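Local coordinates for protein 1d10 (Caenorhabditis elegans, PDB 1T9F), which is of unknown function but carries MIR repeats and folds as a beta-trefoil, as in the SDF2 family, at residues W126-F132 and S170-V174. Residues are numbered along the deposited sequence; the frame is centred on the assembly and turned at random.
Sequences WLESEQF and SAWKV
Trp-172 O is approached by two groups of the facing strand. Phe-132 N donates a hydrogen bond to it at 2.8 Å, tilted 17° from the carbonyl plane. Gln-131 CA adds a CA-H...O contact to the same Trp-172 O at 3.2 Å. Trp-172 N returns a hydrogen bond to Phe-132 O, also 2.8 Å and straighter, with an N-H...O angle of 164°. Phe-132 and Trp-172 thus form an antiparallel hydrogen-bonded pair, and their side chains, both buried, lie on the same face of the sheet. The Phe-132 ring lies between the Trp-126 indole and the CB methylene of Trp-172. Trp-172 CB lies over one face, a CH-pi contact 4.0 Å from the ring centroid. The opposite face meets CZ2 of Trp-126, offset toward the rim. The Val-174 side chain runs at about a right angle to that of Phe-132 and sets CG2 3.3 Å from Phe-132 CE1. The same methyl reaches Trp-126 CZ2 at 3.5 Å. Phe-132 CG sits between its backbone N and carbonyl carbon (chi1 63°), which swings the ring back over the partner strand. Beyond CB the Trp-172 indole leads off from the facing strand, and its NE1 hydrogen-bonds Leu-143 O. Val-174 CG1 lies 4.1 Å from Glu-128 CG, a looser contact. A leucine here lacks the flat ring, so Trp-172 CB would probably be left without its aromatic face and a gap would open beside Trp-126 CZ2 and Val-174 CG2. The pair joins strand 131-136 to strand 172-175, neighbours in the six-stranded barrel of the trefoil. Strand 12-17 lies beyond, where Lys-173 makes backbone bonds with Ile-16 and Val-174 touches Leu-13. Backbone bonds therefore set the register of Phe-132 and Trp-172, while the side chains beside them meet mainly through apolar carbon contacts.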
# COMPACT_ATOMS: atom_id res chain seq x y z
N TRP A 126 -4.30 10.54 -11.20
CA TRP A 126 -4.94 9.63 -10.27
C TRP A 126 -6.27 10.19 -9.79
O TRP A 126 -6.31 11.16 -9.04
CB TRP A 126 -4.01 9.42 -9.08
CG TRP A 126 -4.37 8.28 -8.18
CD1 TRP A 126 -5.43 7.43 -8.31
CD2 TRP A 126 -3.66 7.86 -7.02
NE1 TRP A 126 -5.42 6.50 -7.29
CE2 TRP A 126 -4.34 6.74 -6.48
CE3 TRP A 126 -2.50 8.32 -6.37
CZ2 TRP A 126 -3.91 6.08 -5.33
CZ3 TRP A 126 -2.07 7.66 -5.22
CH2 TRP A 126 -2.78 6.55 -4.71
N LEU A 127 -7.37 9.56 -10.23
CA LEU A 127 -8.71 9.99 -9.85
C LEU A 127 -9.21 9.11 -8.70
O LEU A 127 -9.01 7.89 -8.70
CB LEU A 127 -9.67 9.86 -11.04
CG LEU A 127 -9.29 10.55 -12.35
CD1 LEU A 127 -10.29 10.16 -13.43
CD2 LEU A 127 -9.24 12.06 -12.17
N GLU A 128 -9.85 9.73 -7.72
CA GLU A 128 -10.36 9.02 -6.56
C GLU A 128 -11.45 8.01 -6.92
O GLU A 128 -11.77 7.13 -6.12
CB GLU A 128 -10.90 10.03 -5.55
CG GLU A 128 -11.33 9.42 -4.23
CD GLU A 128 -11.56 10.48 -3.17
OE1 GLU A 128 -10.66 11.33 -2.99
OE2 GLU A 128 -12.62 10.46 -2.51
N SER A 129 -12.00 8.13 -8.12
CA SER A 129 -13.08 7.25 -8.57
C SER A 129 -12.64 6.07 -9.42
O SER A 129 -13.47 5.31 -9.92
CB SER A 129 -14.09 8.07 -9.38
OG SER A 129 -13.49 8.52 -10.58
N GLU A 130 -11.34 5.91 -9.61
CA GLU A 130 -10.88 4.81 -10.44
C GLU A 130 -10.14 3.74 -9.66
O GLU A 130 -9.68 3.97 -8.54
CB GLU A 130 -9.98 5.35 -11.55
CG GLU A 130 -8.57 5.69 -11.11
CD GLU A 130 -7.84 6.54 -12.13
OE1 GLU A 130 -8.04 7.77 -12.11
OE2 GLU A 130 -7.08 5.98 -12.95
N GLN A 131 -10.04 2.56 -10.26
CA GLN A 131 -9.32 1.48 -9.62
C GLN A 131 -7.90 1.68 -10.09
O GLN A 131 -7.65 2.36 -11.09
CB GLN A 131 -9.85 0.12 -10.07
CG GLN A 131 -11.32 -0.09 -9.78
CD GLN A 131 -11.68 -1.54 -9.52
OE1 GLN A 131 -11.07 -2.44 -10.09
NE2 GLN A 131 -12.67 -1.76 -8.67
N PHE A 132 -6.95 1.09 -9.37
CA PHE A 132 -5.56 1.23 -9.73
C PHE A 132 -4.74 0.10 -9.14
O PHE A 132 -5.23 -0.68 -8.33
CB PHE A 132 -5.02 2.56 -9.18
CG PHE A 132 -5.05 2.66 -7.67
CD1 PHE A 132 -6.22 3.03 -7.00
CD2 PHE A 132 -3.92 2.36 -6.91
CE1 PHE A 132 -6.26 3.10 -5.59
CE2 PHE A 132 -3.95 2.42 -5.51
CZ PHE A 132 -5.12 2.78 -4.85
N SER A 170 -4.81 -7.75 -7.08
CA SER A 170 -3.98 -6.57 -7.38
C SER A 170 -4.72 -5.25 -7.58
O SER A 170 -4.10 -4.18 -7.58
CB SER A 170 -3.12 -6.84 -8.62
OG SER A 170 -2.37 -8.04 -8.48
N ALA A 171 -6.03 -5.30 -7.75
CA ALA A 171 -6.79 -4.07 -7.97
C ALA A 171 -7.20 -3.38 -6.66
O ALA A 171 -7.77 -4.00 -5.77
CB ALA A 171 -8.03 -4.38 -8.79
N TRP A 172 -6.89 -2.09 -6.56
CA TRP A 172 -7.23 -1.31 -5.38
C TRP A 172 -8.08 -0.10 -5.75
O TRP A 172 -8.10 0.33 -6.90
CB TRP A 172 -5.97 -0.83 -4.65
CG TRP A 172 -5.07 -1.95 -4.19
CD1 TRP A 172 -4.10 -2.57 -4.92
CD2 TRP A 172 -5.10 -2.60 -2.92
NE1 TRP A 172 -3.52 -3.58 -4.18
CE2 TRP A 172 -4.11 -3.62 -2.94
CE3 TRP A 172 -5.86 -2.43 -1.75
CZ2 TRP A 172 -3.87 -4.46 -1.85
CZ3 TRP A 172 -5.62 -3.26 -0.66
CH2 TRP A 172 -4.63 -4.27 -0.72
N LYS A 173 -8.74 0.44 -4.74
CA LYS A 173 -9.60 1.60 -4.87
C LYS A 173 -9.36 2.50 -3.66
O LYS A 173 -9.21 2.01 -2.54
CB LYS A 173 -11.06 1.15 -4.92
CG LYS A 173 -12.07 2.26 -4.83
CD LYS A 173 -13.48 1.70 -4.64
CE LYS A 173 -13.56 0.86 -3.36
NZ LYS A 173 -14.93 0.37 -3.07
N VAL A 174 -9.33 3.81 -3.89
CA VAL A 174 -9.10 4.77 -2.81
C VAL A 174 -10.41 5.27 -2.22
O VAL A 174 -11.44 5.27 -2.89
CB VAL A 174 -8.28 5.98 -3.33
CG1 VAL A 174 -8.41 7.15 -2.38
CG2 VAL A 174 -6.82 5.60 -3.47